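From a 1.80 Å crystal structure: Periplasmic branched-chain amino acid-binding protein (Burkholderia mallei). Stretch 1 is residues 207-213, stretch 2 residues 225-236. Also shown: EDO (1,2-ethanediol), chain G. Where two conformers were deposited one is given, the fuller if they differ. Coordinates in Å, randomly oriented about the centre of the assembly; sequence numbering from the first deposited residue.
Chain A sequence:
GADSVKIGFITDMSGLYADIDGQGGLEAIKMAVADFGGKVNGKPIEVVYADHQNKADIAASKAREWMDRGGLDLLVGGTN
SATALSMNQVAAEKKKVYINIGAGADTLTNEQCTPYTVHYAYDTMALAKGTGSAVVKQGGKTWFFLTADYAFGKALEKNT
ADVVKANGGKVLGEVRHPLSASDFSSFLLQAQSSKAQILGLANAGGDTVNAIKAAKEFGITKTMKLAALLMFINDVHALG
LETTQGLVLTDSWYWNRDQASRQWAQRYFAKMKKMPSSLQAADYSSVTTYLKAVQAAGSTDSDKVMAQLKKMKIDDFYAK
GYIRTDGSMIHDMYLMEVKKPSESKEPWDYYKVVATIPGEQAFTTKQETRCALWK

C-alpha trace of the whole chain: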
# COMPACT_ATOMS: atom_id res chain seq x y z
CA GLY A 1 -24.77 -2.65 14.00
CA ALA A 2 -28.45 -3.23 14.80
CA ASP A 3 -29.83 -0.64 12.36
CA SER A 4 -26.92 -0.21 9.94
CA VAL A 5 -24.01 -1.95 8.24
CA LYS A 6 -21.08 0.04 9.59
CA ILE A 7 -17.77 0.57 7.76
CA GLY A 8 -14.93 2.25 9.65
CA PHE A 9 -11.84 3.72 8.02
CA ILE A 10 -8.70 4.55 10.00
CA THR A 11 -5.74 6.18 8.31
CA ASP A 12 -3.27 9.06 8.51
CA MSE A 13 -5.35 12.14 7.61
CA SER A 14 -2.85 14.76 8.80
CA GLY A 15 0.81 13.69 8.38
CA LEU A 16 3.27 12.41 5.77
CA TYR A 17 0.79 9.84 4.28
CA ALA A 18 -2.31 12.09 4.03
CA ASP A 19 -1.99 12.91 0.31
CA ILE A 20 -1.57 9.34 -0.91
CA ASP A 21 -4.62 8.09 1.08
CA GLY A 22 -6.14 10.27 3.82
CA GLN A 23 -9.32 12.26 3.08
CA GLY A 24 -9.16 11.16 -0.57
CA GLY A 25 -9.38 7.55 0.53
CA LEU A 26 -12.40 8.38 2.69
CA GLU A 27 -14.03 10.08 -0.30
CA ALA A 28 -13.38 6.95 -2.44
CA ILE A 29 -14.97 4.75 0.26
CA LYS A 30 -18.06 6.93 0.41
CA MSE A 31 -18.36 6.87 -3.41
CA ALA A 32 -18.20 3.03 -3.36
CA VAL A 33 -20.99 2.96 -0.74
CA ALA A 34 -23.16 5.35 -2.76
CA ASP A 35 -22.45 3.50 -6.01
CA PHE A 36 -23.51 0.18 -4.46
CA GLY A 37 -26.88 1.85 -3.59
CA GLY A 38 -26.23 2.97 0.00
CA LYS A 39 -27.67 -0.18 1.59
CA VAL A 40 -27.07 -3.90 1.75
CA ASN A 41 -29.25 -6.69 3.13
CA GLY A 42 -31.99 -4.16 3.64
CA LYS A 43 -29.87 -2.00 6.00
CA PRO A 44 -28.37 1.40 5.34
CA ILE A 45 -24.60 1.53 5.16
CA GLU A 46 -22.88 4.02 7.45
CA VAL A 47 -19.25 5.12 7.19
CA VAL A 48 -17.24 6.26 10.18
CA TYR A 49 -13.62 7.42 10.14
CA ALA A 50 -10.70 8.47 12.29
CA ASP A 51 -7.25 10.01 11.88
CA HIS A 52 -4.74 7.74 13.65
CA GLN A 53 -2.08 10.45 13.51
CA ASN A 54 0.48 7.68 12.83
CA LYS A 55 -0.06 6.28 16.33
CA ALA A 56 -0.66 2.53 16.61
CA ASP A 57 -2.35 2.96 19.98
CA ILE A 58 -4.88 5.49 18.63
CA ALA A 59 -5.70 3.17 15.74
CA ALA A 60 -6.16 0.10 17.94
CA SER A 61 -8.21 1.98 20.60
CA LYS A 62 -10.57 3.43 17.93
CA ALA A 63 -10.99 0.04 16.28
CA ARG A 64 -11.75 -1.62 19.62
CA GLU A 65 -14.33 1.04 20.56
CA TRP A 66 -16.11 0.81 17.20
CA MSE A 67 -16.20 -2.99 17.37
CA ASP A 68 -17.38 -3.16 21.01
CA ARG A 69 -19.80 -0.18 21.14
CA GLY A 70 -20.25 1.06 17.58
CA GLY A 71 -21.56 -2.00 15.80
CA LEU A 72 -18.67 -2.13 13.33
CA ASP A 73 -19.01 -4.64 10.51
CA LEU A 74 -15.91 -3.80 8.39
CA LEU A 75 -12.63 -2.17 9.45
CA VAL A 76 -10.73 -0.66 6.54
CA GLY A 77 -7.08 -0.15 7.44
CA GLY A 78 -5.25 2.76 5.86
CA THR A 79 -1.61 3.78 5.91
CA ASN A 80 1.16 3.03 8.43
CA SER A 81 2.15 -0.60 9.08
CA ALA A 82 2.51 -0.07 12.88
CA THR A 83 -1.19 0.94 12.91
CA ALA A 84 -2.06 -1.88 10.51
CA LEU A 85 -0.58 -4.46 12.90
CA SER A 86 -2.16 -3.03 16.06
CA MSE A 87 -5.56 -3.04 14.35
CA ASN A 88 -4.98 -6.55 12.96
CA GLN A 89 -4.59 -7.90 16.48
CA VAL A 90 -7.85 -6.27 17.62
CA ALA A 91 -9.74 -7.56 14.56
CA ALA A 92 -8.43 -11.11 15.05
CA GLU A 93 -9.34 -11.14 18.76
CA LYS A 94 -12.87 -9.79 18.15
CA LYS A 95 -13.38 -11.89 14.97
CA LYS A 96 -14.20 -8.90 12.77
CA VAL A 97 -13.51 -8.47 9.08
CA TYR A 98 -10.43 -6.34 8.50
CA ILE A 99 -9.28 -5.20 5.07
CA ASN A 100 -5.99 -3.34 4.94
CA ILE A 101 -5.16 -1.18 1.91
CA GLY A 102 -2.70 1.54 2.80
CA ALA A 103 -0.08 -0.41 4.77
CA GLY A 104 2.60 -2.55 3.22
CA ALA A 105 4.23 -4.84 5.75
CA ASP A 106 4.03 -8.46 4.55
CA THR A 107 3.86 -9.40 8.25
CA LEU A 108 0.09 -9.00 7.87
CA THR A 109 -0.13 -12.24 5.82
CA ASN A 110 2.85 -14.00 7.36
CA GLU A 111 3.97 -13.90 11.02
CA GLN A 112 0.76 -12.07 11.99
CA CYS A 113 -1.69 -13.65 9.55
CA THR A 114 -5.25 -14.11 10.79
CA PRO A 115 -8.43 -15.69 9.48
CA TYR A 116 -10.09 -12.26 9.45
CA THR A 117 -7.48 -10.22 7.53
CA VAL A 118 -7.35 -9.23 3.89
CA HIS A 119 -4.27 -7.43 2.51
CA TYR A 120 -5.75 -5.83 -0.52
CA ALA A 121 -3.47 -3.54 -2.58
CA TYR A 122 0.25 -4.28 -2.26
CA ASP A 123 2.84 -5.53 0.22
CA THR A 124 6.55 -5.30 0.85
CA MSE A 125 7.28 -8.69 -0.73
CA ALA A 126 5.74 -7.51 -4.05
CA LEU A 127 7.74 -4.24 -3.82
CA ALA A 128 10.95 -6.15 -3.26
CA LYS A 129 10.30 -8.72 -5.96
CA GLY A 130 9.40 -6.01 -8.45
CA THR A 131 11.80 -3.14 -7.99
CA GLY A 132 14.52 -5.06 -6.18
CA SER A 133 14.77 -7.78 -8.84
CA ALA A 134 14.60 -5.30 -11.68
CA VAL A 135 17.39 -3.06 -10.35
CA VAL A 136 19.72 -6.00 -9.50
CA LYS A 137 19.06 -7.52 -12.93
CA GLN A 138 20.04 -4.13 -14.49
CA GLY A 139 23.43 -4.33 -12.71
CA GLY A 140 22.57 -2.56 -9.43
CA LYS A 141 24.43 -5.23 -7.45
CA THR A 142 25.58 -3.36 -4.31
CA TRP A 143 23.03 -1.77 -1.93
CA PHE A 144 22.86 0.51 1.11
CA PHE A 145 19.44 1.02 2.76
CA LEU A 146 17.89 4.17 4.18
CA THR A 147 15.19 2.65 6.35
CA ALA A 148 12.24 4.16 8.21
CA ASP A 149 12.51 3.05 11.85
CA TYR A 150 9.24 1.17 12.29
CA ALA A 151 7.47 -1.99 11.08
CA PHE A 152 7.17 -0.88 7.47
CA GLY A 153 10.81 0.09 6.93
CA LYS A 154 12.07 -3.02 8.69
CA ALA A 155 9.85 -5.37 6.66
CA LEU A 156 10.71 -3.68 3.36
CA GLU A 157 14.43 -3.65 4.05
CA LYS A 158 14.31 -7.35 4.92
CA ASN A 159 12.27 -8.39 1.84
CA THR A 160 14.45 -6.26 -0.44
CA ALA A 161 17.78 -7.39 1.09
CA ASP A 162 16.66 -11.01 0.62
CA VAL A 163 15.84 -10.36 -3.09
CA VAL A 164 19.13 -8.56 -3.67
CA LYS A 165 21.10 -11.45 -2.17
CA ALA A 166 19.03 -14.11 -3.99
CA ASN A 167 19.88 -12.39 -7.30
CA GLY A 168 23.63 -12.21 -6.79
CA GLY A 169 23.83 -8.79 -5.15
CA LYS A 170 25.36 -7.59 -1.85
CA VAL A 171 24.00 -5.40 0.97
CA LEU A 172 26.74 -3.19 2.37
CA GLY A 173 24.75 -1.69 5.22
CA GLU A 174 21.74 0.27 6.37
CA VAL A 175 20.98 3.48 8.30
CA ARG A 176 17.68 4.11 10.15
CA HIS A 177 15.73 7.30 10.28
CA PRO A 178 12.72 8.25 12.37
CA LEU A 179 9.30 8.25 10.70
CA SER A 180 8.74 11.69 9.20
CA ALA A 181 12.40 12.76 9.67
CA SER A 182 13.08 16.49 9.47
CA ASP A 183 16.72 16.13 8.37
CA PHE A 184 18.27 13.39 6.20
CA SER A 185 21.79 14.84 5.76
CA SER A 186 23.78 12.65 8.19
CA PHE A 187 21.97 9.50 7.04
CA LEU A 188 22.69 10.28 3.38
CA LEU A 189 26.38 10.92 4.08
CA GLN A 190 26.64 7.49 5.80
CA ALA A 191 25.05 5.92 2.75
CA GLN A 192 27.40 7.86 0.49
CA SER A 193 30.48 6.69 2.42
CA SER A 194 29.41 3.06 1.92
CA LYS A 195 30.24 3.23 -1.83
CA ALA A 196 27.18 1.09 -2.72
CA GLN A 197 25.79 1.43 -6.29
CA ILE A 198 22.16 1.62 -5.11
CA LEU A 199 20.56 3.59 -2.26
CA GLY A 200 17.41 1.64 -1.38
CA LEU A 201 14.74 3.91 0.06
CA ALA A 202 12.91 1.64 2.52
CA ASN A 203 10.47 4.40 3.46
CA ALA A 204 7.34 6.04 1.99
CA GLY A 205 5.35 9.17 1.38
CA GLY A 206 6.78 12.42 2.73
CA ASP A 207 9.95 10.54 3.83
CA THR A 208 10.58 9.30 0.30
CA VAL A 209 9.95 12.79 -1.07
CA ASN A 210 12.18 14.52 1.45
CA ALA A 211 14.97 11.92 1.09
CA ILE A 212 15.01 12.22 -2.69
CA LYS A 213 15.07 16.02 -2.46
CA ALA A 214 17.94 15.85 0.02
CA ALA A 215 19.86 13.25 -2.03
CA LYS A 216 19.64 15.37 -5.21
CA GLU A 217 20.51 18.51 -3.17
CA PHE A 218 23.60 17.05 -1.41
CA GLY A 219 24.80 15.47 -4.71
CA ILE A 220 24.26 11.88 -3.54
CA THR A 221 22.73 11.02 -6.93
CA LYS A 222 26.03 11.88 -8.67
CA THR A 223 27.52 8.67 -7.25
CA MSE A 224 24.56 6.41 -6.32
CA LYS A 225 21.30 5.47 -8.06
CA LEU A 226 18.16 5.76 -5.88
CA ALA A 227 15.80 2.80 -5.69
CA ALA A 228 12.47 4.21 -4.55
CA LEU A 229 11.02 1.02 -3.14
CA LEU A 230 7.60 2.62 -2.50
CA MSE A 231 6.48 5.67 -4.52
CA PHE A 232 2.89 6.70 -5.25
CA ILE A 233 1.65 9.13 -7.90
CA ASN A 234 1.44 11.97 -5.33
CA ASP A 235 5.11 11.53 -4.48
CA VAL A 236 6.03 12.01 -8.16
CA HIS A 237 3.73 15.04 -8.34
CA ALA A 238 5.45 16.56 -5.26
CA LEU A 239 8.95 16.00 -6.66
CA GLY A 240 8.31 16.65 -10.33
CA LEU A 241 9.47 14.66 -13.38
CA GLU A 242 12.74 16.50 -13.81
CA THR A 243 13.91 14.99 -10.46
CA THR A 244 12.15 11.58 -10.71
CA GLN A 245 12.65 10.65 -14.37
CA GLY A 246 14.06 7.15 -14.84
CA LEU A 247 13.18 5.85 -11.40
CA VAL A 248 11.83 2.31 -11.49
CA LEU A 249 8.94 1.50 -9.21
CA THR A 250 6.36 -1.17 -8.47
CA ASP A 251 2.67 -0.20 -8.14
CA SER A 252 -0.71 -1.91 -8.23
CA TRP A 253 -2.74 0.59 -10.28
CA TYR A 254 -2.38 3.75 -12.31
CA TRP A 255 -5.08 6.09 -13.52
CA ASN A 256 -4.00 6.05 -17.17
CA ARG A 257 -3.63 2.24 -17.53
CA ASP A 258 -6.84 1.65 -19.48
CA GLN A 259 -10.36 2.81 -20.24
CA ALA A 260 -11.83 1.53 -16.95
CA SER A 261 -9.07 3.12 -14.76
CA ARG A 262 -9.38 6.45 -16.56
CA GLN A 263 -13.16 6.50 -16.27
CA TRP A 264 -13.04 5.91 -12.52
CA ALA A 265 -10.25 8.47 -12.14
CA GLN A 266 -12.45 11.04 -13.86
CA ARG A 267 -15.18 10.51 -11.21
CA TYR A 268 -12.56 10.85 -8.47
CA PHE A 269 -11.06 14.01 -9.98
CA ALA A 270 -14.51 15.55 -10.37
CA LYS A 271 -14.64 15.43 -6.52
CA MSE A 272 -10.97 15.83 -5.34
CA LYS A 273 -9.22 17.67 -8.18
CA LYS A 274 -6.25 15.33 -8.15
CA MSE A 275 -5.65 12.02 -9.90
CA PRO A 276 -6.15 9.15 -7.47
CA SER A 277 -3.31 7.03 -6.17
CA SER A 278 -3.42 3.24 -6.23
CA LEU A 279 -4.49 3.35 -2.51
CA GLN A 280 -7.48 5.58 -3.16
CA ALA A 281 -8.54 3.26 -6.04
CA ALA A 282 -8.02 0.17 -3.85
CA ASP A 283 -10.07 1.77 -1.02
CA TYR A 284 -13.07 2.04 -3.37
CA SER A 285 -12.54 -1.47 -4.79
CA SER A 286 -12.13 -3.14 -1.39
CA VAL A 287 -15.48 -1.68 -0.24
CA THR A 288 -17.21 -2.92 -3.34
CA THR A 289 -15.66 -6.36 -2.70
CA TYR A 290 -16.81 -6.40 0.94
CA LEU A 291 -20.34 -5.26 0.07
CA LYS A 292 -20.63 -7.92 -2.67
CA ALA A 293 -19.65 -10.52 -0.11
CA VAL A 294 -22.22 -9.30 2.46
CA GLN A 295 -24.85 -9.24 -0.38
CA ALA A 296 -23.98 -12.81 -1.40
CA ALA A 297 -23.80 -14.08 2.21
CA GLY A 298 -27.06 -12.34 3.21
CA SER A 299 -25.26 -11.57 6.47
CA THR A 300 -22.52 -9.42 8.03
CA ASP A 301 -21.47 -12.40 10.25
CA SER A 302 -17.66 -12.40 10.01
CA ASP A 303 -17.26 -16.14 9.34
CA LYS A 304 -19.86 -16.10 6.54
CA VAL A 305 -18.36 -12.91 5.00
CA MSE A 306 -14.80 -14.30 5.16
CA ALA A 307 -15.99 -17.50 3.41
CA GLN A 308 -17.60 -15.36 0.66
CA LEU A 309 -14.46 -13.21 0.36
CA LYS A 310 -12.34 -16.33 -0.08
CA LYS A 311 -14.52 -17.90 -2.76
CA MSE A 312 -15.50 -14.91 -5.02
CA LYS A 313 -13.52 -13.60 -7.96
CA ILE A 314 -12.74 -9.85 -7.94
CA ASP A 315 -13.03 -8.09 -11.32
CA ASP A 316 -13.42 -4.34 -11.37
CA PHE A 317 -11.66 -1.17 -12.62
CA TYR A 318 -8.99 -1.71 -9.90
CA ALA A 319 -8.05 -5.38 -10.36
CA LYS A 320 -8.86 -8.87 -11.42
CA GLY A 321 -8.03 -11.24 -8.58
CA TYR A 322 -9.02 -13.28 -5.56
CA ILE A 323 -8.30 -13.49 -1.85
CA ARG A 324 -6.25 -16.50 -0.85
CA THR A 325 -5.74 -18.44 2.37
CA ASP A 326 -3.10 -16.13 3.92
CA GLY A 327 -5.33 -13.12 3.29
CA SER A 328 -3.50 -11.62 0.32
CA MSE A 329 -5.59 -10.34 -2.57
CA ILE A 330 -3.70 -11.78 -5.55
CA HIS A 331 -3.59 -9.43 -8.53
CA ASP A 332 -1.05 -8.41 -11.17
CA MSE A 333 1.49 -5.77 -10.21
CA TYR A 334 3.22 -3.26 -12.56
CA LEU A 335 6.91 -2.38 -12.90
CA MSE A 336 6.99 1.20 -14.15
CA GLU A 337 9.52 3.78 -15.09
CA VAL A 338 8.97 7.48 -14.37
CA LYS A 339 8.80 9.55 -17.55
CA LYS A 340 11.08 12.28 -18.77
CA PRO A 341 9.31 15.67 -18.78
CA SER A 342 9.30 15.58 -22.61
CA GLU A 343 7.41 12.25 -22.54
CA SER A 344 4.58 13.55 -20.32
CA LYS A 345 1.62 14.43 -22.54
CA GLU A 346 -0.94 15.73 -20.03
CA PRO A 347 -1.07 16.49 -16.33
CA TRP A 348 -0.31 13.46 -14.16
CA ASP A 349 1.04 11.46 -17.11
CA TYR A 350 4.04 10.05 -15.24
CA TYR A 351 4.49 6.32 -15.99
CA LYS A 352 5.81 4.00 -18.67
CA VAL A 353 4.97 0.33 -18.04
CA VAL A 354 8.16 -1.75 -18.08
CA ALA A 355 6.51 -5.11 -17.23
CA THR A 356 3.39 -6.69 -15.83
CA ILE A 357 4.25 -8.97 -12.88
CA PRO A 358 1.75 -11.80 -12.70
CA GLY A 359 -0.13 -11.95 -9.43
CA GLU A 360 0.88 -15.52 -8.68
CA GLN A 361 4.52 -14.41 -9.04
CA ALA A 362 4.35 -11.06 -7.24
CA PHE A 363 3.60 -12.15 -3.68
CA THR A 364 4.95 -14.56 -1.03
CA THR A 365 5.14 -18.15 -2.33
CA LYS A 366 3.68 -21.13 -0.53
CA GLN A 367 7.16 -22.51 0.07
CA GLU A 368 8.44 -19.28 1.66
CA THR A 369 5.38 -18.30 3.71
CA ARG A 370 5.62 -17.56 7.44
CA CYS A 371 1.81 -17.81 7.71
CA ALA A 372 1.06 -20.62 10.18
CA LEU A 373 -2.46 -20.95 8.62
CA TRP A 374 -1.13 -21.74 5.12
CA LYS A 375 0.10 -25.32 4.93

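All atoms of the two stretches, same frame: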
# COMPACT_ATOMS: atom_id res chain seq x y z
N ASP A 207 8.54 10.94 3.58
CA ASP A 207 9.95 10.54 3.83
C ASP A 207 10.67 10.28 2.51
O ASP A 207 11.81 10.70 2.32
CB ASP A 207 10.05 9.28 4.75
CG ASP A 207 9.93 9.61 6.25
OD1 ASP A 207 10.30 10.75 6.66
OD2 ASP A 207 9.45 8.72 7.02
N THR A 208 10.02 9.57 1.60
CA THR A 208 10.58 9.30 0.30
C THR A 208 10.82 10.63 -0.45
O THR A 208 11.87 10.83 -1.07
CB THR A 208 9.67 8.38 -0.52
OG1 THR A 208 9.45 7.16 0.21
CG2 THR A 208 10.28 8.04 -1.88
N VAL A 209 9.85 11.51 -0.38
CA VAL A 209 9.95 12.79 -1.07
C VAL A 209 11.10 13.59 -0.52
O VAL A 209 11.97 14.07 -1.29
CB VAL A 209 8.61 13.56 -0.99
CG1 VAL A 209 8.79 15.06 -1.37
CG2 VAL A 209 7.57 12.86 -1.90
N ASN A 210 11.14 13.72 0.80
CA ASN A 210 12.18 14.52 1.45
C ASN A 210 13.57 13.92 1.27
O ASN A 210 14.54 14.68 1.08
CB ASN A 210 11.86 14.77 2.92
CG ASN A 210 10.71 15.76 3.09
OD1 ASN A 210 10.52 16.66 2.24
ND2 ASN A 210 9.98 15.63 4.19
N ALA A 211 13.68 12.59 1.28
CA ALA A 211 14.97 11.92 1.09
C ALA A 211 15.49 12.11 -0.32
O ALA A 211 16.68 12.28 -0.51
CB ALA A 211 14.87 10.41 1.41
N ILE A 212 14.61 12.06 -1.30
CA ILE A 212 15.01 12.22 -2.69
C ILE A 212 15.46 13.66 -2.92
O ILE A 212 16.49 13.90 -3.59
CB ILE A 212 13.91 11.80 -3.67
CG1 ILE A 212 13.74 10.29 -3.60
CG2 ILE A 212 14.26 12.21 -5.13
CD1 ILE A 212 12.57 9.78 -4.37
N LYS A 213 14.71 14.61 -2.36
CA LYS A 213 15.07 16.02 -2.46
C LYS A 213 16.45 16.26 -1.90
O LYS A 213 17.31 16.88 -2.56
CB LYS A 213 14.09 16.90 -1.71
CG LYS A 213 12.83 17.19 -2.47
CD LYS A 213 11.87 18.01 -1.61
CE LYS A 213 10.53 18.23 -2.32
NZ LYS A 213 9.62 19.19 -1.57
N LYS A 225 22.65 5.46 -7.55
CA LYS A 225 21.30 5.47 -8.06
C LYS A 225 20.30 5.23 -6.90
O LYS A 225 20.54 4.40 -6.03
CB LYS A 225 21.13 4.39 -9.13
CG LYS A 225 21.68 4.76 -10.50
CD LYS A 225 20.98 3.95 -11.61
CE LYS A 225 21.41 4.37 -13.04
NZ LYS A 225 20.54 3.69 -14.09
N LEU A 226 19.19 5.97 -6.89
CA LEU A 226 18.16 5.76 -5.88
C LEU A 226 17.21 4.67 -6.34
O LEU A 226 16.86 4.63 -7.50
CB LEU A 226 17.36 7.04 -5.64
CG LEU A 226 18.15 8.31 -5.32
CD1 LEU A 226 17.20 9.52 -5.14
CD2 LEU A 226 19.02 8.12 -4.11
N ALA A 227 16.86 3.75 -5.44
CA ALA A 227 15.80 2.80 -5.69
C ALA A 227 14.66 3.20 -4.75
O ALA A 227 14.74 3.02 -3.53
CB ALA A 227 16.26 1.38 -5.45
N ALA A 228 13.62 3.77 -5.32
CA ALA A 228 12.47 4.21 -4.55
C ALA A 228 11.57 2.98 -4.42
O ALA A 228 10.82 2.62 -5.33
CB ALA A 228 11.78 5.37 -5.24
N LEU A 229 11.68 2.31 -3.29
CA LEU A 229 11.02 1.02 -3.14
C LEU A 229 9.51 1.16 -2.93
O LEU A 229 8.76 0.20 -3.16
CB LEU A 229 11.68 0.26 -1.98
CG LEU A 229 13.14 -0.08 -2.21
CD1 LEU A 229 13.79 -0.59 -0.87
CD2 LEU A 229 13.32 -1.13 -3.31
N LEU A 230 9.05 2.34 -2.50
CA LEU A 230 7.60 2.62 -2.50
C LEU A 230 7.36 4.08 -2.86
O LEU A 230 7.81 5.00 -2.16
CB LEU A 230 6.94 2.28 -1.17
CG LEU A 230 5.42 2.44 -1.15
CD1 LEU A 230 4.71 1.65 -2.32
CD2 LEU A 230 4.86 2.07 0.27
N MSE A 231 6.72 4.31 -4.00
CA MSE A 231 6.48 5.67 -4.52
C MSE A 231 5.07 5.66 -5.14
O MSE A 231 4.77 4.79 -5.93
CB MSE A 231 7.55 6.00 -5.58
CG MSE A 231 7.34 7.25 -6.43
SE MSE A 231 9.02 7.84 -7.25
CE MSE A 231 10.01 8.09 -5.60
N PHE A 232 4.22 6.58 -4.72
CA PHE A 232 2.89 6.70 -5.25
C PHE A 232 2.85 7.91 -6.19
O PHE A 232 3.76 8.73 -6.22
CB PHE A 232 1.89 6.89 -4.09
CG PHE A 232 1.78 5.70 -3.20
CD1 PHE A 232 0.99 4.62 -3.56
CD2 PHE A 232 2.55 5.62 -2.04
CE1 PHE A 232 0.91 3.48 -2.73
CE2 PHE A 232 2.46 4.49 -1.22
CZ PHE A 232 1.67 3.43 -1.58
N ILE A 233 1.75 8.06 -6.91
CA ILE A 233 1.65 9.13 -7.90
C ILE A 233 1.81 10.52 -7.26
O ILE A 233 2.39 11.40 -7.86
CB ILE A 233 0.34 9.01 -8.74
CG1 ILE A 233 0.48 9.78 -10.04
CG2 ILE A 233 -0.93 9.48 -7.94
CD1 ILE A 233 -0.76 9.73 -10.91
N ASN A 234 1.36 10.68 -6.02
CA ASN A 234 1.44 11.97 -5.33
C ASN A 234 2.88 12.35 -4.99
O ASN A 234 3.24 13.54 -4.90
CB ASN A 234 0.61 11.96 -4.04
CG ASN A 234 -0.76 11.41 -4.25
OD1 ASN A 234 -0.93 10.16 -4.36
ND2 ASN A 234 -1.76 12.30 -4.38
N ASP A 235 3.70 11.33 -4.77
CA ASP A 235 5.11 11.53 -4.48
C ASP A 235 5.82 12.05 -5.74
O ASP A 235 6.62 12.99 -5.70
CB ASP A 235 5.74 10.22 -3.99
CG ASP A 235 5.04 9.62 -2.75
OD1 ASP A 235 4.67 10.37 -1.82
OD2 ASP A 235 4.90 8.35 -2.69
N VAL A 236 5.51 11.47 -6.90
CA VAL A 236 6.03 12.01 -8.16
C VAL A 236 5.55 13.45 -8.40
O VAL A 236 6.32 14.32 -8.83
CB VAL A 236 5.68 11.11 -9.37
CG1 VAL A 236 6.26 11.68 -10.67
CG2 VAL A 236 6.22 9.65 -9.15
C1 EDO G . 3.42 13.05 -1.32
O1 EDO G . 3.04 11.81 -0.72
C2 EDO G . 3.46 14.11 -0.25
O2 EDO G . 4.80 14.55 0.05
O HOH W 1 10.59 4.60 -1.41

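How do the two backbones lie against each other? Residues 207-213 are helical throughout, with Ala-211 N bonded to Asp-207 O at 2.9 Å and Ile-212 N to Thr-208 O at 3.0 Å. The second stretch starts as a strand at Lys-225, passes through a loop and enters a helix at Ile-233, with Phe-232 at the N-cap position. The CA atoms of Val-209 and Asp-235 are 6.1 Å apart, those of Ile-212 and Leu-226 7.9 Å. No direct hydrogen bond crosses; side chains pack together and water 1 links Thr-208 to Leu-230. The contact buries 304 Å², both sides summed.

What fills the apolar part? Ile-212, with chi1 m and chi2 t, has a CA-to-CB bond that points sideways, but its end comes nearer to the second stretch: Ile-212 CG1 lies 3.9 Å from Leu-226 CD1, and Ile-212 CD1 lies 3.3 Å from Met-231 CE, a tight approach to this selenomethionine. Met-231 CE is also 3.7 Å from Thr-208 CG2. The long, unbranched Met-231 side chain can thus reach two residues one helical turn apart. Ile-212 and Leu-226 suit their places as branched apolar side chains that pack against each other without polar groups needing partners.

How is the polar end of Thr-208 accommodated? Its CA-to-CB bond points toward the second stretch, and water 1 bridges the gap, donating to Thr-208 OG1 at 3.2 Å and accepting from Leu-230 N at 2.9 Å. Threonine suits this buried place because its methyl packs while its hydroxyl meets water 1.

What does the buried Asp-235 contact? Asp-235 OD2 accepts a nearly straight hydrogen bond from Phe-232 N at 2.8 Å, tying the carboxylate to the start of its own helix. Asp-235 OD1 accepts a very short one, 2.4 Å, from O1 of the ethanediol, probably a crystallisation additive. Val-209 CG2 packs 3.8 Å from Asp-235 CA.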